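Local coordinates for lipoprotein (Mycoplasma mycoides subsp. capri, PDB 7ADK), which is probably a serine protease of the chymotrypsin-like PA clan that cleaves immunoglobulins in complex with a partner protein, at residues B[284-289]-B[762-767]; B[467-472]-B[582-587]; B[598-603]-B[607-612]; B[670-675]-B[689-694]. One frame throughout, in Å; residues are numbered along the deposited sequence.

Interaction 1. Residues B[284-289]-B[762-767]; sequences ARTLPN and SVRTKD
The inverse gamma turn centred on Thr286 meets the guanidinium group of Arg764 on strand 761-765. Thr286 OG1 lies 2.9 Å from Arg764 NH2, but the angle is too poor for a hydrogen bond. The hydroxyl is instead bonded to the carbonyl of Val281. Next to it, Arg285 CB packs on Arg764 NH1 at 3.7 Å. The two side chains Thr286 and Arg764 run past each other in opposite directions.

The chain around Arg285 leads into strand 289-293 of the antiparallel sheet, while strand 761-765 belongs to the mixed sheet. The contact therefore bridges the two sheets, consistent with the double-barrel fold of PA-clan peptidases. Trp427 of strand 421-433 also packs against Ser762 and Arg764.

The Arg764 chain is extended from CG to NE, which carries its guanidinium group to Ser762, two residues earlier on its strand. There NE and NH2 both grip one atom, Ser762 OG, side-on and in the guanidinium plane. The NE bond is 2.9 Å long with an angle of 159°. NH1 bonds to Asn768 OD1, so every nitrogen has a partner and the group's rotation is fixed. Arg285 bends away at chi2 (-66°) and gives its NE to the carbonyl of Lys591.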
loop_
_atom_site.group_PDB
_atom_site.type_symbol
_atom_site.label_atom_id
_atom_site.label_comp_id
_atom_site.label_asym_id
_atom_site.label_seq_id
_atom_site.Cartn_x
_atom_site.Cartn_y
_atom_site.Cartn_z
ATOM N N ALA B 284 -3.073 21.855 -3.273
ATOM C CA ALA B 284 -2.852 23.241 -3.668
ATOM C C ALA B 284 -1.579 23.940 -3.169
ATOM O O ALA B 284 -1.020 24.696 -3.942
ATOM C CB ALA B 284 -4.100 24.084 -3.484
ATOM N N ARG B 285 -1.109 23.735 -1.940
ATOM C CA ARG B 285 -0.073 24.586 -1.344
ATOM C C ARG B 285 1.239 23.860 -1.123
ATOM O O ARG B 285 2.263 24.292 -1.644
ATOM C CB ARG B 285 -0.574 25.257 -0.056
ATOM C CG ARG B 285 -1.893 26.013 -0.196
ATOM C CD ARG B 285 -1.864 27.234 -1.094
ATOM N NE ARG B 285 -3.215 27.820 -1.151
ATOM C CZ ARG B 285 -4.107 27.639 -2.106
ATOM N NH1 ARG B 285 -3.790 27.466 -3.352
ATOM N NH2 ARG B 285 -5.371 27.607 -1.830
ATOM N N THR B 286 1.246 22.754 -0.394
ATOM C CA THR B 286 2.437 21.896 -0.247
ATOM C C THR B 286 2.572 21.007 -1.457
ATOM O O THR B 286 2.656 19.785 -1.370
ATOM C CB THR B 286 2.486 21.091 1.041
ATOM O OG1 THR B 286 2.161 21.977 2.074
ATOM C CG2 THR B 286 3.900 20.562 1.282
ATOM N N LEU B 287 2.438 21.649 -2.611
ATOM C CA LEU B 287 2.012 20.993 -3.812
ATOM C C LEU B 287 3.016 19.906 -4.180
ATOM O O LEU B 287 2.584 18.749 -4.252
ATOM C CB LEU B 287 1.554 22.028 -4.888
ATOM C CG LEU B 287 2.539 22.937 -5.653
ATOM C CD1 LEU B 287 3.076 22.273 -6.917
ATOM C CD2 LEU B 287 1.835 24.193 -6.131
ATOM N N PRO B 288 4.322 20.180 -4.357
ATOM C CA PRO B 288 5.133 19.279 -5.102
ATOM C C PRO B 288 5.965 18.344 -4.231
ATOM O O PRO B 288 6.805 18.752 -3.422
ATOM C CB PRO B 288 5.997 20.169 -5.974
ATOM C CG PRO B 288 6.067 21.512 -5.266
ATOM C CD PRO B 288 5.131 21.345 -4.069
ATOM N N ASN B 289 5.728 17.064 -4.443
ATOM C CA ASN B 289 6.730 16.048 -4.263
ATOM C C ASN B 289 7.682 16.330 -5.433
ATOM O O ASN B 289 7.243 16.341 -6.581
ATOM C CB ASN B 289 6.025 14.704 -4.422
ATOM C CG ASN B 289 6.932 13.499 -4.394
ATOM O OD1 ASN B 289 8.104 13.562 -4.082
ATOM N ND2 ASN B 289 6.399 12.349 -4.704
ATOM N N SER B 762 6.343 21.597 5.532
ATOM C CA SER B 762 5.898 22.694 6.390
ATOM C C SER B 762 4.973 22.212 7.500
ATOM O O SER B 762 3.879 21.729 7.225
ATOM C CB SER B 762 5.176 23.778 5.590
ATOM O OG SER B 762 3.999 23.284 5.001
ATOM N N VAL B 763 5.359 22.449 8.745
ATOM C CA VAL B 763 4.446 22.508 9.868
ATOM C C VAL B 763 3.693 23.824 9.791
ATOM O O VAL B 763 4.310 24.880 9.662
ATOM C CB VAL B 763 5.246 22.428 11.177
ATOM C CG1 VAL B 763 4.379 22.432 12.421
ATOM C CG2 VAL B 763 6.185 21.225 11.213
ATOM N N ARG B 764 2.374 23.803 9.920
ATOM C CA ARG B 764 1.528 25.000 9.948
ATOM C C ARG B 764 0.616 24.996 11.142
ATOM O O ARG B 764 0.504 24.004 11.832
ATOM C CB ARG B 764 0.675 25.100 8.684
ATOM C CG ARG B 764 1.488 24.822 7.442
ATOM C CD ARG B 764 0.711 25.204 6.209
ATOM N NE ARG B 764 1.460 24.785 5.032
ATOM C CZ ARG B 764 1.273 25.146 3.799
ATOM N NH1 ARG B 764 0.308 25.906 3.442
ATOM N NH2 ARG B 764 2.090 24.724 2.906
ATOM N N THR B 765 -0.086 26.087 11.348
ATOM C CA THR B 765 -1.196 26.151 12.296
ATOM C C THR B 765 -2.466 26.707 11.661
ATOM O O THR B 765 -2.455 27.125 10.507
ATOM C CB THR B 765 -0.773 26.826 13.593
ATOM O OG1 THR B 765 -1.672 26.472 14.607
ATOM C CG2 THR B 765 -0.696 28.331 13.503
ATOM N N LYS B 766 -3.568 26.646 12.414
ATOM C CA LYS B 766 -4.983 26.622 11.999
ATOM C C LYS B 766 -5.389 27.470 10.798
ATOM O O LYS B 766 -6.137 26.977 9.956
ATOM C CB LYS B 766 -5.848 27.080 13.175
ATOM C CG LYS B 766 -5.915 26.074 14.324
ATOM C CD LYS B 766 -6.789 26.562 15.484
ATOM C CE LYS B 766 -8.224 26.930 15.082
ATOM N NZ LYS B 766 -9.039 27.374 16.231
ATOM N N ASP B 767 -4.961 28.727 10.725
ATOM C CA ASP B 767 -5.403 29.663 9.684
ATOM C C ASP B 767 -4.419 29.771 8.509
ATOM O O ASP B 767 -4.299 30.819 7.871
ATOM C CB ASP B 767 -5.806 31.009 10.286
ATOM C CG ASP B 767 -4.639 31.856 10.781
ATOM O OD1 ASP B 767 -3.841 31.379 11.614
ATOM O OD2 ASP B 767 -4.532 33.035 10.356
#

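Interaction 2. Residues B[467-472]-B[582-587]; sequences LNSEVK and ITNNYS
Asn584 lays its side-chain amide against the backbone of Leu467 to Ser469, with both polar atoms in use. This is an amide bridging two backbone groups, at the start of a type I beta turn that runs from Asn468 to Val471. The turn follows strand 461-467 of the antiparallel sheet. Asn584 lies just beyond helix 575-582, so the contact ties the end of a strand to the end of a helix.

Asn584 ND2 donates to Leu467 O at 2.8 Å. The bond is fairly straight, 152° at the hydrogen, and Leu467 O sits somewhat out of the amide plane. Asn584 OD1 accepts from Ser469 N at 3.0 Å. This second bond is more bent, and the donor stands above the plane of the side-chain carbonyl. Ser469 CB packs on the same oxygen, 3.6 Å from Asn584 OD1, and Asn468 CA is close by.

Asn584 has a positive phi of 46°, a left-handed backbone conformation, and Asn585 shares it. The chain turns here, and Tyr586 N bonds back to Thr583 O. A second link between the same parts comes from Arg466 NE, which bonds to Ile582 O. Glu470 OE1 makes a salt bridge with Lys581 of the helix. Its other oxygen, Glu470 OE2, accepts the hydroxyl hydrogen of Ser469 OG at 2.6 Å, on the anti side of the carboxylate.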
loop_
_atom_site.group_PDB
_atom_site.type_symbol
_atom_site.label_atom_id
_atom_site.label_comp_id
_atom_site.label_asym_id
_atom_site.label_seq_id
_atom_site.Cartn_x
_atom_site.Cartn_y
_atom_site.Cartn_z
ATOM N N LEU B 467 -1.002 16.918 -5.678
ATOM C CA LEU B 467 -2.424 16.595 -5.529
ATOM C C LEU B 467 -3.271 17.709 -6.149
ATOM O O LEU B 467 -3.035 18.877 -5.833
ATOM C CB LEU B 467 -2.651 16.419 -4.017
ATOM C CG LEU B 467 -3.994 15.849 -3.559
ATOM C CD1 LEU B 467 -4.336 14.535 -4.247
ATOM C CD2 LEU B 467 -3.933 15.550 -2.063
ATOM N N ASN B 468 -4.185 17.395 -7.069
ATOM C CA ASN B 468 -4.960 18.435 -7.737
ATOM C C ASN B 468 -6.048 19.027 -6.837
ATOM O O ASN B 468 -6.640 18.344 -6.003
ATOM C CB ASN B 468 -5.436 18.069 -9.159
ATOM C CG ASN B 468 -6.010 16.700 -9.437
ATOM O OD1 ASN B 468 -6.951 16.245 -8.816
ATOM N ND2 ASN B 468 -5.523 16.023 -10.443
ATOM N N SER B 469 -6.303 20.324 -7.007
ATOM C CA SER B 469 -7.233 21.116 -6.204
ATOM C C SER B 469 -8.676 20.603 -6.189
ATOM O O SER B 469 -9.435 20.876 -5.266
ATOM C CB SER B 469 -7.185 22.554 -6.698
ATOM O OG SER B 469 -7.802 22.709 -7.953
ATOM N N GLU B 470 -9.052 19.845 -7.204
ATOM C CA GLU B 470 -10.367 19.268 -7.448
ATOM C C GLU B 470 -10.798 18.216 -6.408
ATOM O O GLU B 470 -11.995 17.995 -6.227
ATOM C CB GLU B 470 -10.339 18.667 -8.863
ATOM C CG GLU B 470 -10.135 19.691 -9.994
ATOM C CD GLU B 470 -8.670 19.978 -10.374
ATOM O OE1 GLU B 470 -8.231 19.525 -11.451
ATOM O OE2 GLU B 470 -7.952 20.679 -9.628
ATOM N N VAL B 471 -9.836 17.613 -5.704
ATOM C CA VAL B 471 -9.973 16.516 -4.719
ATOM C C VAL B 471 -10.726 16.898 -3.435
ATOM O O VAL B 471 -10.772 18.062 -3.053
ATOM C CB VAL B 471 -8.554 16.029 -4.390
ATOM C CG1 VAL B 471 -8.371 15.138 -3.174
ATOM C CG2 VAL B 471 -7.965 15.270 -5.568
ATOM N N LYS B 472 -11.296 15.909 -2.732
ATOM C CA LYS B 472 -12.205 16.083 -1.581
ATOM C C LYS B 472 -11.694 15.415 -0.297
ATOM O O LYS B 472 -11.045 14.371 -0.330
ATOM C CB LYS B 472 -13.612 15.584 -1.955
ATOM C CG LYS B 472 -14.248 16.451 -3.047
ATOM C CD LYS B 472 -15.598 15.913 -3.507
ATOM C CE LYS B 472 -16.098 16.766 -4.677
ATOM N NZ LYS B 472 -17.230 16.128 -5.379
ATOM N N ILE B 582 -0.553 23.827 -13.200
ATOM C CA ILE B 582 0.653 23.416 -12.465
ATOM C C ILE B 582 0.576 23.832 -10.991
ATOM O O ILE B 582 0.723 23.015 -10.083
ATOM C CB ILE B 582 1.922 23.996 -13.146
ATOM C CG1 ILE B 582 2.203 23.260 -14.464
ATOM C CG2 ILE B 582 3.156 23.866 -12.252
ATOM C CD1 ILE B 582 3.141 23.991 -15.424
ATOM N N THR B 583 0.321 25.121 -10.736
ATOM C CA THR B 583 0.390 25.745 -9.406
ATOM C C THR B 583 -0.910 25.645 -8.601
ATOM O O THR B 583 -1.075 26.407 -7.652
ATOM C CB THR B 583 0.875 27.204 -9.469
ATOM O OG1 THR B 583 -0.038 28.031 -10.150
ATOM C CG2 THR B 583 2.243 27.288 -10.139
ATOM N N ASN B 584 -1.854 24.773 -8.978
ATOM C CA ASN B 584 -3.190 24.639 -8.374
ATOM C C ASN B 584 -3.894 25.995 -8.169
ATOM O O ASN B 584 -4.622 26.222 -7.204
ATOM C CB ASN B 584 -3.094 23.810 -7.094
ATOM C CG ASN B 584 -3.147 22.309 -7.274
ATOM O OD1 ASN B 584 -3.938 21.778 -8.018
ATOM N ND2 ASN B 584 -2.391 21.564 -6.513
ATOM N N ASN B 585 -3.638 26.920 -9.083
ATOM C CA ASN B 585 -4.134 28.286 -9.138
ATOM C C ASN B 585 -3.890 29.135 -7.869
ATOM O O ASN B 585 -4.752 29.907 -7.464
ATOM C CB ASN B 585 -5.582 28.266 -9.637
ATOM C CG ASN B 585 -5.988 29.562 -10.295
ATOM O OD1 ASN B 585 -5.230 30.495 -10.488
ATOM N ND2 ASN B 585 -7.219 29.671 -10.699
ATOM N N TYR B 586 -2.710 29.023 -7.255
ATOM C CA TYR B 586 -2.322 29.816 -6.065
ATOM C C TYR B 586 -2.435 31.342 -6.245
ATOM O O TYR B 586 -2.670 32.077 -5.284
ATOM C CB TYR B 586 -0.881 29.434 -5.677
ATOM C CG TYR B 586 -0.366 30.119 -4.430
ATOM C CD1 TYR B 586 -0.915 29.813 -3.172
ATOM C CD2 TYR B 586 0.745 30.982 -4.487
ATOM C CE1 TYR B 586 -0.370 30.364 -1.999
ATOM C CE2 TYR B 586 1.285 31.547 -3.314
ATOM C CZ TYR B 586 0.719 31.234 -2.067
ATOM O OH TYR B 586 1.220 31.724 -0.908
ATOM N N SER B 587 -2.329 31.849 -7.466
ATOM C CA SER B 587 -2.594 33.255 -7.792
ATOM C C SER B 587 -4.012 33.694 -7.429
ATOM O O SER B 587 -4.194 34.706 -6.759
ATOM C CB SER B 587 -2.364 33.496 -9.281
ATOM O OG SER B 587 -2.560 34.842 -9.632
#

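Interaction 3. Residues B[598-603]-B[607-612]; sequences DSLLNE and AKFDRP
The Phe609 ring is approached obliquely by the CD2 methyl of Leu600, which lies 3.6 Å from Phe609 CE2 and almost as near CD2. The two side chains cross at about a right angle. Phe697 adds a second ring, its plane tilted about 40° from that of Phe609, and it also touches Leu600. The other flat group is the carboxylate of Asp598. Lys608 NZ meets its OD2 at 2.9 Å, nearly in line with the C-O bond, in a salt bridge. The lysine chain bends at chi3 (-73°) and crosses the aspartate at roughly a right angle.

Segment 598-603 leads into the single-turn helix 603-606 and segment 607-612 leaves it, so the chain bends here. Ala607 N bonds to Glu603 O at 3.2 Å, with a helical i to i+4 spacing, and the Ala607 CB packs against the same oxygen. Before the helix, Ser599 OG receives weak bonds from the backbone nitrogens of Leu601 and Asn602. Asp792, on strand 783-792 of the mixed sheet, bonds both Ser599 OG and Asn602 ND2, which ties the bend to that sheet. Glu603 OE2 turns to a salt bridge with Lys709.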
loop_
_atom_site.group_PDB
_atom_site.type_symbol
_atom_site.label_atom_id
_atom_site.label_comp_id
_atom_site.label_asym_id
_atom_site.label_seq_id
_atom_site.Cartn_x
_atom_site.Cartn_y
_atom_site.Cartn_z
ATOM N N ASP B 598 3.787 35.028 16.589
ATOM C CA ASP B 598 3.907 34.855 18.035
ATOM C C ASP B 598 5.184 34.088 18.417
ATOM O O ASP B 598 5.575 33.121 17.768
ATOM C CB ASP B 598 2.682 34.146 18.639
ATOM C CG ASP B 598 1.297 34.730 18.363
ATOM O OD1 ASP B 598 1.197 35.884 17.908
ATOM O OD2 ASP B 598 0.295 34.044 18.676
ATOM N N SER B 599 5.817 34.481 19.521
ATOM C CA SER B 599 6.871 33.712 20.176
ATOM C C SER B 599 6.302 32.436 20.785
ATOM O O SER B 599 5.526 32.521 21.730
ATOM C CB SER B 599 7.447 34.574 21.285
ATOM O OG SER B 599 8.392 33.868 22.056
ATOM N N LEU B 600 6.696 31.250 20.321
ATOM C CA LEU B 600 6.316 29.977 20.959
ATOM C C LEU B 600 6.929 29.770 22.363
ATOM O O LEU B 600 6.561 28.835 23.061
ATOM C CB LEU B 600 6.684 28.797 20.028
ATOM C CG LEU B 600 5.496 28.121 19.314
ATOM C CD1 LEU B 600 6.023 26.959 18.482
ATOM C CD2 LEU B 600 4.461 27.531 20.271
ATOM N N LEU B 601 7.870 30.627 22.769
ATOM C CA LEU B 601 8.555 30.599 24.066
ATOM C C LEU B 601 7.825 31.403 25.162
ATOM O O LEU B 601 7.951 31.070 26.342
ATOM C CB LEU B 601 9.989 31.116 23.859
ATOM C CG LEU B 601 10.857 30.152 23.022
ATOM C CD1 LEU B 601 11.983 30.920 22.361
ATOM C CD2 LEU B 601 11.477 29.045 23.873
ATOM N N ASN B 602 7.040 32.419 24.793
ATOM C CA ASN B 602 6.168 33.132 25.724
ATOM C C ASN B 602 5.056 32.211 26.246
ATOM O O ASN B 602 4.529 31.378 25.511
ATOM C CB ASN B 602 5.569 34.382 25.071
ATOM C CG ASN B 602 6.516 35.449 24.566
ATOM O OD1 ASN B 602 6.097 36.403 23.939
ATOM N ND2 ASN B 602 7.800 35.343 24.788
ATOM N N GLU B 603 4.687 32.339 27.518
ATOM C CA GLU B 603 3.820 31.346 28.170
ATOM C C GLU B 603 2.374 31.343 27.650
ATOM O O GLU B 603 1.755 30.286 27.536
ATOM C CB GLU B 603 3.875 31.560 29.691
ATOM C CG GLU B 603 3.378 30.379 30.537
ATOM C CD GLU B 603 4.145 29.077 30.280
ATOM O OE1 GLU B 603 3.572 27.984 30.489
ATOM O OE2 GLU B 603 5.325 29.122 29.873
ATOM N N ALA B 607 0.669 27.866 25.775
ATOM C CA ALA B 607 -0.582 27.387 26.350
ATOM C C ALA B 607 -1.713 27.162 25.329
ATOM O O ALA B 607 -2.663 26.444 25.631
ATOM C CB ALA B 607 -1.006 28.351 27.433
ATOM N N LYS B 608 -1.637 27.766 24.135
ATOM C CA LYS B 608 -2.581 27.561 23.029
ATOM C C LYS B 608 -2.373 26.211 22.332
ATOM O O LYS B 608 -3.304 25.713 21.720
ATOM C CB LYS B 608 -2.497 28.722 22.022
ATOM C CG LYS B 608 -2.915 30.067 22.621
ATOM C CD LYS B 608 -3.048 31.212 21.603
ATOM C CE LYS B 608 -1.709 31.733 21.069
ATOM N NZ LYS B 608 -1.876 32.777 20.025
ATOM N N PHE B 609 -1.195 25.599 22.443
ATOM C CA PHE B 609 -0.859 24.273 21.914
ATOM C C PHE B 609 -0.776 23.187 23.011
ATOM O O PHE B 609 -0.683 22.000 22.712
ATOM C CB PHE B 609 0.492 24.386 21.201
ATOM C CG PHE B 609 0.582 25.332 20.018
ATOM C CD1 PHE B 609 0.438 24.839 18.711
ATOM C CD2 PHE B 609 0.894 26.685 20.212
ATOM C CE1 PHE B 609 0.615 25.685 17.608
ATOM C CE2 PHE B 609 1.056 27.534 19.108
ATOM C CZ PHE B 609 0.932 27.035 17.806
ATOM N N ASP B 610 -0.779 23.583 24.288
ATOM C CA ASP B 610 -0.592 22.730 25.462
ATOM C C ASP B 610 -1.820 21.830 25.721
ATOM O O ASP B 610 -2.708 22.169 26.503
ATOM C CB ASP B 610 -0.245 23.641 26.651
ATOM C CG ASP B 610 0.130 22.916 27.933
ATOM O OD1 ASP B 610 0.297 21.683 27.923
ATOM O OD2 ASP B 610 0.292 23.588 28.961
ATOM N N ARG B 611 -1.912 20.701 25.009
ATOM C CA ARG B 611 -3.056 19.780 25.068
ATOM C C ARG B 611 -3.311 19.196 26.470
ATOM O O ARG B 611 -2.347 18.888 27.171
ATOM C CB ARG B 611 -2.879 18.657 24.030
ATOM C CG ARG B 611 -1.833 17.596 24.402
ATOM C CD ARG B 611 -1.642 16.574 23.294
ATOM N NE ARG B 611 -0.703 15.503 23.661
ATOM C CZ ARG B 611 -1.009 14.313 24.134
ATOM N NH1 ARG B 611 -0.077 13.447 24.355
ATOM N NH2 ARG B 611 -2.225 13.962 24.388
ATOM N N PRO B 612 -4.565 18.916 26.866
ATOM C CA PRO B 612 -4.835 18.002 27.969
ATOM C C PRO B 612 -4.490 16.563 27.553
ATOM O O PRO B 612 -4.655 16.199 26.392
ATOM C CB PRO B 612 -6.320 18.179 28.249
ATOM C CG PRO B 612 -6.916 18.505 26.894
ATOM C CD PRO B 612 -5.802 19.271 26.197
#

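Interaction 4. Residues B[670-675]-B[689-694]; sequences YKFYNK and YETGKG
Phe672 has CG anti to its carbonyl carbon (chi1 -68°), and the ring extends from there to Thr691. Thr691 has chi1 58°, which leaves its CG2 methyl anti to the carbonyl carbon and directed at the ring. The two meet in a CH-pi contact: CG2 lies over one face of the Phe672 ring, 4.1 Å from the centroid and 28° off the normal. Its nearest ring atom is Phe672 CZ at 3.7 Å.

The same CZ also meets a backbone atom. Glu690 O sits at the edge of the ring, near its plane, 3.8 Å from CZ.

Thr691 is the last residue of the short helix 688-691, and Gly692 is the first to leave helical geometry. Phe672 comes from a loop segment whose residues 670-673 have helical backbone angles. Lys675 N bonds to Phe672 O at 3.1 Å and turns the chain. The buried ring packs this loop against the helix end. Lys671 makes a salt bridge with Glu258. Lys671 and Lys675 also pack on the other protein chain of the complex.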
loop_
_atom_site.group_PDB
_atom_site.type_symbol
_atom_site.label_atom_id
_atom_site.label_comp_id
_atom_site.label_asym_id
_atom_site.label_seq_id
_atom_site.Cartn_x
_atom_site.Cartn_y
_atom_site.Cartn_z
ATOM N N TYR B 670 -3.237 6.441 13.210
ATOM C CA TYR B 670 -3.203 5.313 12.277
ATOM C C TYR B 670 -4.585 4.655 12.071
ATOM O O TYR B 670 -4.790 3.893 11.126
ATOM C CB TYR B 670 -2.158 4.303 12.774
ATOM C CG TYR B 670 -2.472 3.585 14.071
ATOM C CD1 TYR B 670 -3.384 2.516 14.062
ATOM C CD2 TYR B 670 -1.836 3.952 15.268
ATOM C CE1 TYR B 670 -3.682 1.835 15.250
ATOM C CE2 TYR B 670 -2.121 3.263 16.460
ATOM C CZ TYR B 670 -3.052 2.208 16.453
ATOM O OH TYR B 670 -3.357 1.543 17.597
ATOM N N LYS B 671 -5.550 4.947 12.946
ATOM C CA LYS B 671 -6.922 4.429 12.947
ATOM C C LYS B 671 -7.801 4.978 11.830
ATOM O O LYS B 671 -8.829 4.379 11.545
ATOM C CB LYS B 671 -7.552 4.710 14.320
ATOM C CG LYS B 671 -6.854 3.892 15.417
ATOM C CD LYS B 671 -7.364 4.221 16.818
ATOM C CE LYS B 671 -6.620 3.362 17.845
ATOM N NZ LYS B 671 -6.855 3.817 19.229
ATOM N N PHE B 672 -7.420 6.063 11.164
ATOM C CA PHE B 672 -8.222 6.695 10.112
ATOM C C PHE B 672 -8.160 6.008 8.737
ATOM O O PHE B 672 -8.960 6.352 7.875
ATOM C CB PHE B 672 -7.780 8.160 9.971
ATOM C CG PHE B 672 -8.072 9.128 11.109
ATOM C CD1 PHE B 672 -8.990 8.830 12.133
ATOM C CD2 PHE B 672 -7.435 10.382 11.102
ATOM C CE1 PHE B 672 -9.234 9.762 13.151
ATOM C CE2 PHE B 672 -7.669 11.310 12.129
ATOM C CZ PHE B 672 -8.561 10.993 13.159
ATOM N N TYR B 673 -7.255 5.051 8.495
ATOM C CA TYR B 673 -6.725 4.761 7.153
ATOM C C TYR B 673 -7.732 4.540 6.011
ATOM O O TYR B 673 -7.685 5.251 5.010
ATOM C CB TYR B 673 -5.724 3.599 7.225
ATOM C CG TYR B 673 -5.043 3.318 5.893
ATOM C CD1 TYR B 673 -4.359 4.356 5.244
ATOM C CD2 TYR B 673 -5.128 2.057 5.271
ATOM C CE1 TYR B 673 -3.797 4.158 3.979
ATOM C CE2 TYR B 673 -4.564 1.859 3.995
ATOM C CZ TYR B 673 -3.895 2.913 3.345
ATOM O OH TYR B 673 -3.295 2.735 2.140
ATOM N N ASN B 674 -8.642 3.579 6.139
ATOM C CA ASN B 674 -9.693 3.294 5.150
ATOM C C ASN B 674 -11.097 3.596 5.711
ATOM O O ASN B 674 -12.095 3.020 5.279
ATOM C CB ASN B 674 -9.508 1.846 4.633
ATOM C CG ASN B 674 -8.705 1.749 3.351
ATOM O OD1 ASN B 674 -8.818 2.552 2.445
ATOM N ND2 ASN B 674 -7.924 0.711 3.189
ATOM N N LYS B 675 -11.181 4.461 6.730
ATOM C CA LYS B 675 -12.338 4.555 7.629
ATOM C C LYS B 675 -13.111 5.876 7.533
ATOM O O LYS B 675 -14.249 5.941 7.982
ATOM C CB LYS B 675 -11.862 4.254 9.059
ATOM C CG LYS B 675 -11.160 2.903 9.274
ATOM C CD LYS B 675 -12.098 1.704 9.090
ATOM C CE LYS B 675 -11.414 0.411 9.546
ATOM N NZ LYS B 675 -12.344 -0.734 9.569
ATOM N N TYR B 689 -14.865 16.300 16.767
ATOM C CA TYR B 689 -13.674 16.819 17.455
ATOM C C TYR B 689 -12.393 16.035 17.128
ATOM O O TYR B 689 -11.296 16.538 17.332
ATOM C CB TYR B 689 -13.908 16.865 18.977
ATOM C CG TYR B 689 -13.945 15.524 19.694
ATOM C CD1 TYR B 689 -12.757 14.807 19.941
ATOM C CD2 TYR B 689 -15.171 14.983 20.115
ATOM C CE1 TYR B 689 -12.797 13.537 20.543
ATOM C CE2 TYR B 689 -15.214 13.727 20.746
ATOM C CZ TYR B 689 -14.032 12.992 20.939
ATOM O OH TYR B 689 -14.091 11.753 21.478
ATOM N N GLU B 690 -12.508 14.786 16.677
ATOM C CA GLU B 690 -11.398 13.834 16.570
ATOM C C GLU B 690 -10.668 13.959 15.225
ATOM O O GLU B 690 -9.446 14.086 15.185
ATOM C CB GLU B 690 -11.962 12.422 16.816
ATOM C CG GLU B 690 -10.942 11.426 17.376
ATOM C CD GLU B 690 -11.628 10.405 18.304
ATOM O OE1 GLU B 690 -11.195 10.240 19.469
ATOM O OE2 GLU B 690 -12.630 9.776 17.893
ATOM N N THR B 691 -11.418 14.000 14.122
ATOM C CA THR B 691 -10.895 14.250 12.765
ATOM C C THR B 691 -10.730 15.734 12.439
ATOM O O THR B 691 -10.011 16.077 11.505
ATOM C CB THR B 691 -11.795 13.605 11.697
ATOM O OG1 THR B 691 -13.112 14.103 11.794
ATOM C CG2 THR B 691 -11.865 12.083 11.814
ATOM N N GLY B 692 -11.378 16.628 13.187
ATOM C CA GLY B 692 -11.450 18.068 12.926
ATOM C C GLY B 692 -10.304 18.914 13.477
ATOM O O GLY B 692 -10.460 20.126 13.572
ATOM N N LYS B 693 -9.166 18.315 13.827
ATOM C CA LYS B 693 -7.997 18.949 14.464
ATOM C C LYS B 693 -6.678 18.524 13.799
ATOM O O LYS B 693 -6.623 17.554 13.043
ATOM C CB LYS B 693 -7.992 18.594 15.962
ATOM C CG LYS B 693 -9.194 19.106 16.777
ATOM C CD LYS B 693 -9.321 20.631 16.878
ATOM C CE LYS B 693 -8.201 21.273 17.708
ATOM N NZ LYS B 693 -7.988 22.675 17.309
ATOM N N GLY B 694 -5.598 19.246 14.077
ATOM C CA GLY B 694 -4.236 18.746 13.924
ATOM C C GLY B 694 -3.793 17.893 15.117
ATOM O O GLY B 694 -4.606 17.403 15.899
#

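Interaction 1 joins segments 473 residues apart, and the other three are nested inside its loop, in the order 2, 3, 4. Interactions 1 and 2 have centres about 12 Å apart and touch: Arg285 CD lies 3.4 Å from Tyr586 CD1. Both involve chain next to the antiparallel sheet. Interaction 3 lies about 21 Å from interaction 1 between centres and meets it where Thr765 packs on Phe609. Interaction 4 does not touch interaction 1, but Asp630 bonds to both Thr765 and Lys693. Interactions 2 and 3 are the most separated, about 32 Å between centres. The long loop closed by interaction 1 thus brings the two sheets together, consistent with a peptidase fold of the PA clan.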